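Local coordinates for ribokinase RBSK (Mycobacterium tuberculosis, PDB 3GO6), which probably phosphorylates D-ribose at O-5, using ATP and magnesium, to give D-ribose 5-phosphate, at residues 145-150 against 159-164. Numbering follows the deposited sequence.
Sequences DVLLTQ and LAAARA
Leu147, on strand 146-149, meets helix 155-167 at Ala161 and Ala162, and every approach within 4.5 Å between 145-150 and 159-164 comes from this one residue. The bond from CA to CB points toward the helix, but Leu147 CB itself stays 5.8 Å from Ala161 CB and acts as a spacer. The next atom is turned anti to the backbone N (chi1 160°), which carries the branch outward from the strand; Leu147 CG, at 4.6 Å from Ala161 CB, is still short of close packing. The two methyls then divide the work. CD1 lies against the methyl of Ala161, with 4.0 Å between Leu147 CD1 and Ala161 CB. Leu147 CD2 goes further and settles against the helix backbone itself, on the peptide link from Ala161 C to Ala162 N, reaching Ala162 CA at 3.5 Å. It also touches both alanine methyls, with Ala162 CB slightly the more distant at 4.2 Å from Leu147 CD2. The fit illustrates how a branched leucine can pair with two short alanines: its tip rests on a peptide link rather than on long side chains, and the nearest CA atoms, those of Leu147 and Ala162, are 7.1 Å apart. The contact is van der Waals packing of apolar side chains and a backbone peptide, buried on both sides. Val141 and Val25 both pack on Leu147 and Ala161, while Ala162 also leans on Leu189 and Ile192 of helix 183-192 and on Val172. Strand 146-149 sits in the large mixed sheet of the pfkB-family fold between the parallel strands 21-25 and 171-175, and helix 155-167 is the connection of the beta-alpha-beta unit that leads from it to strand 171-175.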
loop_
_atom_site.group_PDB
_atom_site.type_symbol
_atom_site.label_atom_id
_atom_site.label_comp_id
_atom_site.label_asym_id
_atom_site.label_seq_id
_atom_site.Cartn_x
_atom_site.Cartn_y
_atom_site.Cartn_z
ATOM N N ASP A 145 5.456 34.240 10.103
ATOM C CA ASP A 145 4.594 34.639 11.204
ATOM C C ASP A 145 4.253 33.418 12.071
ATOM O O ASP A 145 4.219 33.505 13.306
ATOM C CB ASP A 145 3.339 35.289 10.626
ATOM C CG ASP A 145 3.665 36.565 9.859
ATOM O OD1 ASP A 145 4.523 37.332 10.346
ATOM O OD2 ASP A 145 3.097 36.782 8.778
ATOM N N VAL A 146 4.026 32.280 11.410
ATOM C CA VAL A 146 3.728 31.017 12.108
ATOM C C VAL A 146 4.601 29.888 11.546
ATOM O O VAL A 146 4.625 29.669 10.332
ATOM C CB VAL A 146 2.235 30.619 11.954
ATOM C CG1 VAL A 146 1.930 29.289 12.683
ATOM C CG2 VAL A 146 1.300 31.727 12.465
ATOM N N LEU A 147 5.327 29.205 12.427
ATOM C CA LEU A 147 5.942 27.921 12.084
ATOM C C LEU A 147 4.958 26.796 12.421
ATOM O O LEU A 147 4.451 26.726 13.531
ATOM C CB LEU A 147 7.261 27.692 12.838
ATOM C CG LEU A 147 7.705 26.213 12.908
ATOM C CD1 LEU A 147 8.338 25.723 11.621
ATOM C CD2 LEU A 147 8.601 25.940 14.080
ATOM N N LEU A 148 4.663 25.931 11.453
ATOM C CA LEU A 148 3.866 24.752 11.737
ATOM C C LEU A 148 4.698 23.498 11.445
ATOM O O LEU A 148 5.269 23.348 10.347
ATOM C CB LEU A 148 2.554 24.796 10.927
ATOM C CG LEU A 148 1.653 23.561 10.953
ATOM C CD1 LEU A 148 1.169 23.249 12.371
ATOM C CD2 LEU A 148 0.480 23.726 9.990
ATOM N N THR A 149 4.777 22.603 12.423
ATOM C CA THR A 149 5.589 21.403 12.280
ATOM C C THR A 149 4.859 20.175 12.841
ATOM O O THR A 149 3.879 20.324 13.575
ATOM C CB THR A 149 7.003 21.615 12.917
ATOM O OG1 THR A 149 7.904 20.612 12.447
ATOM C CG2 THR A 149 6.945 21.581 14.431
ATOM N N GLN A 150 5.288 18.979 12.435
ATOM C CA GLN A 150 4.720 17.707 12.922
ATOM C C GLN A 150 5.880 16.752 13.127
ATOM O O GLN A 150 7.036 17.144 12.965
ATOM C CB GLN A 150 3.681 17.068 11.961
ATOM C CG GLN A 150 2.902 18.067 11.082
ATOM C CD GLN A 150 3.779 18.657 9.959
ATOM O OE1 GLN A 150 4.707 18.001 9.485
ATOM N NE2 GLN A 150 3.484 19.888 9.546
ATOM N N LEU A 159 12.420 20.648 16.514
ATOM C CA LEU A 159 12.938 21.452 17.632
ATOM C C LEU A 159 13.838 22.594 17.167
ATOM O O LEU A 159 13.671 23.727 17.609
ATOM C CB LEU A 159 13.695 20.563 18.637
ATOM C CG LEU A 159 14.333 21.245 19.861
ATOM C CD1 LEU A 159 13.269 21.916 20.712
ATOM C CD2 LEU A 159 15.118 20.233 20.697
ATOM N N ALA A 160 14.782 22.305 16.276
ATOM C CA ALA A 160 15.623 23.348 15.687
ATOM C C ALA A 160 14.811 24.420 14.973
ATOM O O ALA A 160 15.078 25.602 15.138
ATOM C CB ALA A 160 16.649 22.755 14.751
ATOM N N ALA A 161 13.809 24.015 14.183
ATOM C CA ALA A 161 12.935 24.988 13.525
ATOM C C ALA A 161 12.201 25.831 14.562
ATOM O O ALA A 161 12.077 27.054 14.410
ATOM C CB ALA A 161 11.934 24.285 12.618
ATOM N N ALA A 162 11.720 25.178 15.619
ATOM C CA ALA A 162 10.971 25.882 16.674
ATOM C C ALA A 162 11.822 26.947 17.370
ATOM O O ALA A 162 11.357 28.067 17.600
ATOM C CB ALA A 162 10.410 24.898 17.683
ATOM N N ARG A 163 13.066 26.596 17.693
ATOM C CA ARG A 163 13.980 27.540 18.366
ATOM C C ARG A 163 14.316 28.741 17.486
ATOM O O ARG A 163 14.337 29.880 17.973
ATOM C CB ARG A 163 15.252 26.841 18.837
ATOM C CG ARG A 163 15.042 26.006 20.079
ATOM C CD ARG A 163 16.190 25.041 20.309
ATOM N NE ARG A 163 16.050 24.415 21.618
ATOM C CZ ARG A 163 16.733 23.354 22.031
ATOM N NH1 ARG A 163 17.622 22.767 21.237
ATOM N NH2 ARG A 163 16.510 22.871 23.247
ATOM N N ALA A 164 14.562 28.489 16.197
ATOM C CA ALA A 164 14.763 29.575 15.219
ATOM C C ALA A 164 13.523 30.463 15.096
ATOM O O ALA A 164 13.612 31.687 15.217
ATOM C CB ALA A 164 15.144 29.007 13.873
#